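Local coordinates for putative metal-dependent hydrolase (Parabacteroides distasonis ATCC 8503, PDB 3KL7), which binds two zinc ions in a metallo-beta-lactamase fold and is probably a metal-dependent hydrolase, its substrate not being established, at residues F22-I32 / T151-I159; N131-H140 / Q184-Q192. All coordinates share one frame; numbering follows the deposited sequence.

Contact 1: F22-I32 / T151-I159; sequences FKTKSGKELTI and TFDGLRVYI
Leu30 lays its methyl CD1 on one face of the Phe152 ring, 4.1 Å from the ring centroid and only 12° off the ring normal, which makes it a CH-pi contact centred on the ring. The second methyl, CD2, passes the ring at Phe152 CD1 and CE1 and runs on to Leu155 and Val157. Beyond the segments, Phe152 also meets the ring of Tyr44, and at the edge of the Phe22 ring, in its plane, lies the carbonyl O of Leu30. With CG anti to the backbone N (chi1 167°), Leu30 sets CD1 over the ring and CD2 between its rim and the aliphatic side chains. The pair Leu30 CD2 and Leu155 CD2, at 3.5 Å, is tighter than usual for carbons, while Phe22 CB approaches Leu155 CD2 at 3.9 Å.

These residues belong to the two hairpins 19-36 and 146-159, one from each sheet of the metallo-beta-lactamase sandwich, and the axes of segments 29-32 and 155-159 come within 10.4 Å at 16° between their directions, a spacing that fits facing sheets rather than neighbouring strands.

At the hairpin ends the contact turns polar. Asp153, in the type I' turn from Phe152 to Leu155, offers OD2 to three donors of the Thr24-Gly27 type I turn. Thr24 OG1 reaches Asp153 OD2 on the anti side at 2.5 Å, Ser26 N meets the same oxygen on the syn side at 3.1 Å, and Ser26 OG comes from above the carboxylate plane. Lys25 lies obliquely across Asp153, its NZ still 4.6 Å from Asp153 OD1, and water 1 donates to Asp153 O at 2.7 Å.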
loop_
_atom_site.group_PDB
_atom_site.type_symbol
_atom_site.label_atom_id
_atom_site.label_comp_id
_atom_site.label_asym_id
_atom_site.label_seq_id
_atom_site.Cartn_x
_atom_site.Cartn_y
_atom_site.Cartn_z
ATOM N N PHE A 22 8.823 11.395 7.387
ATOM C CA PHE A 22 7.871 12.469 7.267
ATOM C C PHE A 22 7.475 12.972 8.658
ATOM O O PHE A 22 7.441 12.209 9.616
ATOM C CB PHE A 22 6.640 11.973 6.480
ATOM C CG PHE A 22 6.980 11.448 5.142
ATOM C CD1 PHE A 22 7.438 10.157 4.989
ATOM C CD2 PHE A 22 6.895 12.246 4.042
ATOM C CE1 PHE A 22 7.781 9.666 3.728
ATOM C CE2 PHE A 22 7.233 11.768 2.791
ATOM C CZ PHE A 22 7.671 10.469 2.643
ATOM N N LYS A 23 7.193 14.252 8.755
ATOM C CA LYS A 23 6.758 14.842 10.004
ATOM C C LYS A 23 5.267 15.088 9.924
ATOM O O LYS A 23 4.771 15.464 8.889
ATOM C CB LYS A 23 7.524 16.150 10.271
ATOM C CG LYS A 23 8.995 15.922 10.762
ATOM C CD LYS A 23 9.031 15.294 12.192
ATOM C CE LYS A 23 10.466 15.073 12.723
ATOM N NZ LYS A 23 11.256 13.983 11.993
ATOM N N THR A 24 4.548 14.820 11.015
ATOM C CA THR A 24 3.085 15.081 11.087
ATOM C C THR A 24 2.868 16.476 11.707
ATOM O O THR A 24 3.827 17.131 12.066
ATOM C CB THR A 24 2.380 14.039 11.941
ATOM O OG1 THR A 24 2.717 14.248 13.317
ATOM C CG2 THR A 24 2.780 12.603 11.519
ATOM N N LYS A 25 1.610 16.923 11.840
ATOM C CA LYS A 25 1.359 18.311 12.310
ATOM C C LYS A 25 1.833 18.574 13.738
ATOM O O LYS A 25 2.185 19.702 14.072
ATOM C CB LYS A 25 -0.128 18.743 12.144
ATOM C CG LYS A 25 -1.139 17.660 12.386
ATOM C CD LYS A 25 -2.559 18.209 12.602
ATOM C CE LYS A 25 -3.569 17.054 12.867
ATOM N NZ LYS A 25 -4.897 17.535 13.217
ATOM N N SER A 26 1.855 17.545 14.581
ATOM C CA SER A 26 2.249 17.743 15.975
ATOM C C SER A 26 3.752 17.504 16.186
ATOM O O SER A 26 4.248 17.655 17.276
ATOM C CB SER A 26 1.429 16.855 16.909
ATOM O OG SER A 26 1.825 15.494 16.810
ATOM N N GLY A 27 4.450 17.123 15.122
ATOM C CA GLY A 27 5.881 16.935 15.170
ATOM C C GLY A 27 6.309 15.483 15.223
ATOM O O GLY A 27 7.488 15.192 15.333
ATOM N N LYS A 28 5.362 14.567 15.140
ATOM C CA LYS A 28 5.691 13.175 15.231
ATOM C C LYS A 28 6.242 12.658 13.880
ATOM O O LYS A 28 5.961 13.221 12.822
ATOM C CB LYS A 28 4.481 12.359 15.734
ATOM C CG LYS A 28 4.196 12.571 17.273
ATOM C CD LYS A 28 3.144 11.616 17.818
ATOM C CE LYS A 28 3.218 11.502 19.379
ATOM N N GLU A 29 7.049 11.604 13.940
ATOM C CA GLU A 29 7.735 11.118 12.767
ATOM C C GLU A 29 7.149 9.805 12.224
ATOM O O GLU A 29 6.954 8.832 12.974
ATOM C CB GLU A 29 9.224 10.929 13.073
ATOM C CG GLU A 29 10.088 10.804 11.827
ATOM C CD GLU A 29 11.502 10.361 12.131
ATOM O OE1 GLU A 29 11.679 9.216 12.608
ATOM O OE2 GLU A 29 12.441 11.155 11.886
ATOM N N LEU A 30 6.870 9.789 10.918
ATOM C CA LEU A 30 6.529 8.537 10.193
ATOM C C LEU A 30 7.654 8.202 9.226
ATOM O O LEU A 30 7.988 9.017 8.368
ATOM C CB LEU A 30 5.244 8.697 9.389
ATOM C CG LEU A 30 4.995 7.554 8.372
ATOM C CD1 LEU A 30 4.529 6.265 9.110
ATOM C CD2 LEU A 30 3.967 7.976 7.302
ATOM N N THR A 31 8.229 7.006 9.368
ATOM C CA THR A 31 9.235 6.522 8.456
ATOM C C THR A 31 8.693 5.346 7.634
ATOM O O THR A 31 8.208 4.348 8.193
ATOM C CB THR A 31 10.489 6.032 9.199
ATOM O OG1 THR A 31 11.075 7.116 9.955
ATOM C CG2 THR A 31 11.496 5.479 8.215
ATOM N N ILE A 32 8.773 5.465 6.317
ATOM C CA ILE A 32 8.405 4.385 5.439
ATOM C C ILE A 32 9.674 3.676 4.928
ATOM O O ILE A 32 10.528 4.289 4.317
ATOM C CB ILE A 32 7.581 4.878 4.260
ATOM C CG1 ILE A 32 6.353 5.673 4.759
ATOM C CG2 ILE A 32 7.143 3.697 3.406
ATOM C CD1 ILE A 32 5.462 6.221 3.644
ATOM N N THR A 151 -4.082 7.073 8.196
ATOM C CA THR A 151 -3.931 8.432 8.672
ATOM C C THR A 151 -3.186 8.445 10.015
ATOM O O THR A 151 -3.607 7.812 10.960
ATOM C CB THR A 151 -5.308 9.134 8.815
ATOM O OG1 THR A 151 -6.029 9.052 7.558
ATOM C CG2 THR A 151 -5.123 10.616 9.223
ATOM N N PHE A 152 -2.045 9.147 10.051
ATOM C CA PHE A 152 -1.274 9.345 11.267
ATOM C C PHE A 152 -1.262 10.857 11.577
ATOM O O PHE A 152 -0.644 11.622 10.856
ATOM C CB PHE A 152 0.174 8.889 11.070
ATOM C CG PHE A 152 0.322 7.520 10.449
ATOM C CD1 PHE A 152 0.329 7.364 9.063
ATOM C CD2 PHE A 152 0.485 6.401 11.243
ATOM C CE1 PHE A 152 0.490 6.096 8.489
ATOM C CE2 PHE A 152 0.631 5.125 10.675
ATOM C CZ PHE A 152 0.644 4.977 9.306
ATOM N N ASP A 153 -1.968 11.276 12.624
ATOM C CA ASP A 153 -1.916 12.672 13.072
ATOM C C ASP A 153 -2.037 13.641 11.861
ATOM O O ASP A 153 -1.258 14.568 11.714
ATOM C CB ASP A 153 -0.589 12.899 13.833
ATOM C CG ASP A 153 -0.501 14.262 14.494
ATOM O OD1 ASP A 153 -1.551 14.856 14.825
ATOM O OD2 ASP A 153 0.640 14.733 14.706
ATOM N N GLY A 154 -3.010 13.384 10.989
ATOM C CA GLY A 154 -3.270 14.264 9.838
ATOM C C GLY A 154 -2.529 13.886 8.550
ATOM O O GLY A 154 -2.899 14.334 7.474
ATOM N N LEU A 155 -1.478 13.073 8.660
ATOM C CA LEU A 155 -0.715 12.657 7.484
ATOM C C LEU A 155 -1.399 11.455 6.872
ATOM O O LEU A 155 -1.495 10.419 7.512
ATOM C CB LEU A 155 0.718 12.294 7.882
ATOM C CG LEU A 155 1.674 11.990 6.745
ATOM C CD1 LEU A 155 2.069 13.252 6.074
ATOM C CD2 LEU A 155 2.893 11.283 7.281
ATOM N N ARG A 156 -1.870 11.600 5.629
ATOM C CA ARG A 156 -2.632 10.532 4.946
ATOM C C ARG A 156 -1.804 9.809 3.899
ATOM O O ARG A 156 -1.309 10.406 2.972
ATOM C CB ARG A 156 -3.924 11.105 4.322
ATOM C CG ARG A 156 -4.950 11.559 5.400
ATOM C CD ARG A 156 -6.053 12.500 4.881
ATOM N NE ARG A 156 -6.860 11.960 3.774
ATOM C CZ ARG A 156 -7.732 10.948 3.880
ATOM N NH1 ARG A 156 -7.902 10.313 5.020
ATOM N NH2 ARG A 156 -8.421 10.565 2.827
ATOM N N VAL A 157 -1.663 8.510 4.078
ATOM C CA VAL A 157 -0.842 7.672 3.194
ATOM C C VAL A 157 -1.771 6.698 2.511
ATOM O O VAL A 157 -2.433 5.904 3.177
ATOM C CB VAL A 157 0.215 6.879 3.998
ATOM C CG1 VAL A 157 1.082 6.013 3.071
ATOM C CG2 VAL A 157 1.071 7.825 4.828
ATOM N N TYR A 158 -1.843 6.777 1.187
ATOM C CA TYR A 158 -2.704 5.882 0.388
ATOM C C TYR A 158 -1.865 4.759 -0.183
ATOM O O TYR A 158 -0.945 5.000 -0.953
ATOM C CB TYR A 158 -3.380 6.675 -0.732
ATOM C CG TYR A 158 -4.106 5.837 -1.776
ATOM C CD1 TYR A 158 -4.875 4.754 -1.415
ATOM C CD2 TYR A 158 -4.038 6.167 -3.116
ATOM C CE1 TYR A 158 -5.556 3.991 -2.379
ATOM C CE2 TYR A 158 -4.707 5.402 -4.093
ATOM C CZ TYR A 158 -5.460 4.318 -3.710
ATOM O OH TYR A 158 -6.125 3.564 -4.670
ATOM N N ILE A 159 -2.151 3.535 0.237
ATOM C CA ILE A 159 -1.518 2.352 -0.349
ATOM C C ILE A 159 -2.565 1.643 -1.250
ATOM O O ILE A 159 -3.507 1.045 -0.761
ATOM C CB ILE A 159 -0.992 1.395 0.750
ATOM C CG1 ILE A 159 0.081 2.138 1.623
ATOM C CG2 ILE A 159 -0.415 0.082 0.106
ATOM C CD1 ILE A 159 0.337 1.513 2.928
HETATM O O HOH W 1 -0.200 15.864 9.550
#

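Contact 2: N131-H140 / Q184-Q192; sequences NTTPGRDKYH and QPYTMTVSQ. With ZN (zinc ion), chain C.
The zinc ligand His140 lies in the loop between strands 123-128 and 146-152 of the metallo-beta-lactamase fold, and this loop packs against residues 184-187, which lead toward helix 190-200. His140 NE2 binds zinc at 2.1 Å; His73, His75 and Asp162 bind the same ion, as does water 3. On the other side of the imidazole, His140 ND1 donates to Asn131 OD1 at 2.8 Å, with the acceptor only 11° out of the ring plane. The amide of Asn131 in turn sends ND2 to Tyr186 O, 3.0 Å away along a nearly straight bond (171°), although the donor stands above the carbonyl plane of Tyr186. Asn131 ND2 also donates to Glu164.

Tyr139 and Tyr186 form a T-shaped pair: the edge of Tyr186 points at the face of Tyr139, the centroids lie 4.9 Å apart and the planes meet at 69°. Lys138 CG lies over the opposite face of Tyr139, while Pro185 CG comes within 3.6 Å of Tyr139 OH. Pro185, which follows a cis peptide bond, places CB over the centre of the Arg136 guanidinium, and Thr133 CG2 lies toward the rim of its other face. An extended chain from CG to NE carries Arg136 NH1 to Gln184 OE1 at 3.0 Å, tilted out of the guanidinium plane; water 2 joins Arg136 NH2 to the same oxygen.

With NE2 bound to zinc and Asn131 OD1 beside ND1, the imidazole of His140 probably carries its proton on ND1. The amide, together with the metal, would hold the ring's rotation as a second-shell group, and its bond to Tyr186 O ties that orientation to the 184-192 segment.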
loop_
_atom_site.group_PDB
_atom_site.type_symbol
_atom_site.label_atom_id
_atom_site.label_comp_id
_atom_site.label_asym_id
_atom_site.label_seq_id
_atom_site.Cartn_x
_atom_site.Cartn_y
_atom_site.Cartn_z
ATOM N N ASN A 131 -9.214 -4.225 -11.436
ATOM C CA ASN A 131 -8.838 -4.032 -12.831
ATOM C C ASN A 131 -10.006 -3.498 -13.622
ATOM O O ASN A 131 -11.151 -3.887 -13.396
ATOM C CB ASN A 131 -8.359 -5.358 -13.436
ATOM C CG ASN A 131 -6.963 -5.752 -12.957
ATOM O OD1 ASN A 131 -6.813 -6.555 -12.010
ATOM N ND2 ASN A 131 -5.927 -5.183 -13.597
ATOM N N THR A 132 -9.724 -2.606 -14.555
ATOM C CA THR A 132 -10.778 -2.031 -15.395
ATOM C C THR A 132 -10.710 -2.565 -16.846
ATOM O O THR A 132 -11.709 -2.565 -17.553
ATOM C CB THR A 132 -10.679 -0.536 -15.395
ATOM O OG1 THR A 132 -9.365 -0.155 -15.822
ATOM C CG2 THR A 132 -10.918 0.009 -13.973
ATOM N N THR A 133 -9.528 -3.032 -17.270
ATOM C CA THR A 133 -9.346 -3.553 -18.637
ATOM C C THR A 133 -10.158 -4.840 -18.850
ATOM O O THR A 133 -10.080 -5.769 -18.049
ATOM C CB THR A 133 -7.845 -3.853 -18.937
ATOM O OG1 THR A 133 -7.079 -2.685 -18.719
ATOM C CG2 THR A 133 -7.655 -4.303 -20.358
ATOM N N PRO A 134 -10.934 -4.893 -19.932
ATOM C CA PRO A 134 -11.730 -6.095 -20.198
ATOM C C PRO A 134 -10.882 -7.355 -20.102
ATOM O O PRO A 134 -9.794 -7.393 -20.642
ATOM C CB PRO A 134 -12.213 -5.879 -21.639
ATOM C CG PRO A 134 -12.244 -4.417 -21.816
ATOM C CD PRO A 134 -11.093 -3.880 -20.994
ATOM N N GLY A 135 -11.373 -8.362 -19.394
ATOM C CA GLY A 135 -10.641 -9.625 -19.250
ATOM C C GLY A 135 -9.648 -9.681 -18.073
ATOM O O GLY A 135 -9.197 -10.777 -17.683
ATOM N N ARG A 136 -9.304 -8.530 -17.499
ATOM C CA ARG A 136 -8.326 -8.515 -16.395
ATOM C C ARG A 136 -8.961 -8.567 -15.002
ATOM O O ARG A 136 -8.264 -8.414 -13.962
ATOM C CB ARG A 136 -7.379 -7.329 -16.533
ATOM C CG ARG A 136 -6.326 -7.539 -17.638
ATOM C CD ARG A 136 -5.319 -6.435 -17.706
ATOM N NE ARG A 136 -4.650 -6.406 -19.006
ATOM C CZ ARG A 136 -3.730 -5.502 -19.375
ATOM N NH1 ARG A 136 -3.354 -4.531 -18.529
ATOM N NH2 ARG A 136 -3.184 -5.567 -20.589
ATOM N N ASP A 137 -10.273 -8.797 -14.967
ATOM C CA ASP A 137 -10.981 -9.037 -13.708
ATOM C C ASP A 137 -10.639 -10.432 -13.174
ATOM O O ASP A 137 -10.881 -10.732 -12.005
ATOM C CB ASP A 137 -12.479 -8.920 -13.901
ATOM C CG ASP A 137 -12.992 -9.871 -14.918
ATOM O OD1 ASP A 137 -12.457 -9.887 -16.040
ATOM O OD2 ASP A 137 -13.927 -10.617 -14.608
ATOM N N LYS A 138 -10.081 -11.281 -14.031
ATOM C CA LYS A 138 -9.528 -12.540 -13.574
ATOM C C LYS A 138 -8.378 -12.248 -12.565
ATOM O O LYS A 138 -8.166 -12.996 -11.622
ATOM C CB LYS A 138 -9.028 -13.393 -14.768
ATOM C CG LYS A 138 -7.725 -12.884 -15.444
ATOM C CD LYS A 138 -7.432 -13.614 -16.812
ATOM C CE LYS A 138 -5.982 -13.319 -17.299
ATOM N NZ LYS A 138 -5.743 -13.499 -18.789
ATOM N N TYR A 139 -7.666 -11.149 -12.763
ATOM C CA TYR A 139 -6.609 -10.777 -11.830
ATOM C C TYR A 139 -7.173 -10.201 -10.528
ATOM O O TYR A 139 -7.028 -10.815 -9.475
ATOM C CB TYR A 139 -5.625 -9.808 -12.469
ATOM C CG TYR A 139 -4.842 -10.414 -13.621
ATOM C CD1 TYR A 139 -4.298 -11.700 -13.524
ATOM C CD2 TYR A 139 -4.636 -9.697 -14.811
ATOM C CE1 TYR A 139 -3.585 -12.259 -14.573
ATOM C CE2 TYR A 139 -3.924 -10.250 -15.868
ATOM C CZ TYR A 139 -3.396 -11.531 -15.741
ATOM O OH TYR A 139 -2.690 -12.077 -16.767
ATOM N N HIS A 140 -7.819 -9.034 -10.608
ATOM C CA HIS A 140 -8.369 -8.373 -9.423
ATOM C C HIS A 140 -9.782 -7.910 -9.693
ATOM O O HIS A 140 -9.990 -6.823 -10.178
ATOM C CB HIS A 140 -7.471 -7.182 -8.999
ATOM C CG HIS A 140 -6.019 -7.545 -8.884
ATOM N ND1 HIS A 140 -5.114 -7.310 -9.895
ATOM C CD2 HIS A 140 -5.329 -8.166 -7.899
ATOM C CE1 HIS A 140 -3.924 -7.761 -9.531
ATOM N NE2 HIS A 140 -4.028 -8.285 -8.326
ATOM N N GLN A 184 2.784 -4.722 -15.612
ATOM C CA GLN A 184 1.888 -5.297 -16.568
ATOM C C GLN A 184 2.024 -6.829 -16.629
ATOM O O GLN A 184 3.108 -7.358 -16.455
ATOM C CB GLN A 184 2.123 -4.675 -17.944
ATOM C CG GLN A 184 1.526 -3.259 -18.061
ATOM C CD GLN A 184 0.003 -3.274 -18.113
ATOM O OE1 GLN A 184 -0.587 -3.615 -19.157
ATOM N NE2 GLN A 184 -0.652 -2.914 -16.989
ATOM N N PRO A 185 0.896 -7.543 -16.875
ATOM C CA PRO A 185 -0.436 -6.985 -17.137
ATOM C C PRO A 185 -1.312 -6.783 -15.872
ATOM O O PRO A 185 -2.484 -6.433 -15.980
ATOM C CB PRO A 185 -1.058 -8.033 -18.030
ATOM C CG PRO A 185 -0.446 -9.346 -17.540
ATOM C CD PRO A 185 0.899 -9.017 -16.950
ATOM N N TYR A 186 -0.740 -6.984 -14.713
ATOM C CA TYR A 186 -1.512 -7.110 -13.482
ATOM C C TYR A 186 -2.097 -5.778 -12.964
ATOM O O TYR A 186 -3.208 -5.748 -12.475
ATOM C CB TYR A 186 -0.637 -7.764 -12.400
ATOM C CG TYR A 186 0.001 -9.044 -12.872
ATOM C CD1 TYR A 186 -0.769 -10.174 -13.116
ATOM C CD2 TYR A 186 1.361 -9.118 -13.118
ATOM C CE1 TYR A 186 -0.193 -11.356 -13.575
ATOM C CE2 TYR A 186 1.954 -10.316 -13.582
ATOM C CZ TYR A 186 1.168 -11.410 -13.802
ATOM O OH TYR A 186 1.723 -12.581 -14.249
ATOM N N THR A 187 -1.335 -4.690 -13.074
ATOM C CA THR A 187 -1.789 -3.407 -12.584
ATOM C C THR A 187 -1.650 -2.331 -13.682
ATOM O O THR A 187 -2.193 -2.512 -14.778
ATOM C CB THR A 187 -1.099 -3.025 -11.242
ATOM O OG1 THR A 187 0.304 -2.819 -11.439
ATOM C CG2 THR A 187 -1.306 -4.126 -10.210
HETATM N N MSE A 188 -0.929 -1.245 -13.416
HETATM C CA MSE A 188 -0.968 -0.067 -14.305
HETATM C C MSE A 188 0.271 0.119 -15.219
HETATM O O MSE A 188 1.427 -0.223 -14.838
HETATM C CB MSE A 188 -1.180 1.220 -13.471
HETATM C CG MSE A 188 -2.620 1.416 -13.022
HETATM SE SE MSE A 188 -2.971 3.077 -12.090
HETATM C CE MSE A 188 -2.284 2.524 -10.374
ATOM N N THR A 189 0.024 0.670 -16.413
ATOM C CA THR A 189 1.100 1.177 -17.271
ATOM C C THR A 189 1.474 2.553 -16.772
ATOM O O THR A 189 0.810 3.105 -15.878
ATOM C CB THR A 189 0.662 1.327 -18.730
ATOM O OG1 THR A 189 -0.330 2.366 -18.814
ATOM C CG2 THR A 189 0.099 -0.016 -19.294
ATOM N N VAL A 190 2.530 3.124 -17.338
ATOM C CA VAL A 190 3.020 4.426 -16.878
ATOM C C VAL A 190 1.965 5.491 -17.116
ATOM O O VAL A 190 1.711 6.324 -16.244
ATOM C CB VAL A 190 4.350 4.794 -17.558
ATOM C CG1 VAL A 190 4.685 6.265 -17.345
ATOM C CG2 VAL A 190 5.487 3.870 -17.034
ATOM N N SER A 191 1.326 5.446 -18.279
ATOM C CA SER A 191 0.283 6.411 -18.615
ATOM C C SER A 191 -0.920 6.301 -17.704
ATOM O O SER A 191 -1.484 7.314 -17.308
ATOM C CB SER A 191 -0.137 6.276 -20.059
ATOM O OG SER A 191 0.847 6.840 -20.905
ATOM N N GLN A 192 -1.304 5.070 -17.361
ATOM C CA GLN A 192 -2.430 4.838 -16.449
ATOM C C GLN A 192 -2.144 5.383 -15.086
ATOM O O GLN A 192 -2.989 6.023 -14.497
ATOM C CB GLN A 192 -2.720 3.363 -16.315
ATOM C CG GLN A 192 -3.683 2.830 -17.290
ATOM C CD GLN A 192 -3.865 1.345 -17.111
ATOM O OE1 GLN A 192 -2.932 0.654 -16.779
ATOM N NE2 GLN A 192 -5.074 0.857 -17.328
HETATM ZN ZN ZN C . -2.403 -9.084 -7.212
HETATM O O HOH W 2 -1.772 -3.375 -21.591
HETATM O O HOH W 3 -0.543 -9.853 -6.881
#

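The segments alternate along the chain, in the order 22-32, 131-140, 151-159, 184-192. Contact 1 and contact 2 have centres 30 Å apart, on opposite sides of the chain's centre, and their nearest atoms stay about 7 Å from each other. Contact 1 joins hairpins of the two sheets of the sandwich, whereas contact 2 joins loops associated with the second sheet. Strand 146-152 follows segment 131-140 and begins the hairpin used in contact 1; strand 177-181, parallel to 155-159, precedes segment 184-192. The same sheet therefore connects sandwich packing away from the metals to the loops beside the zinc site.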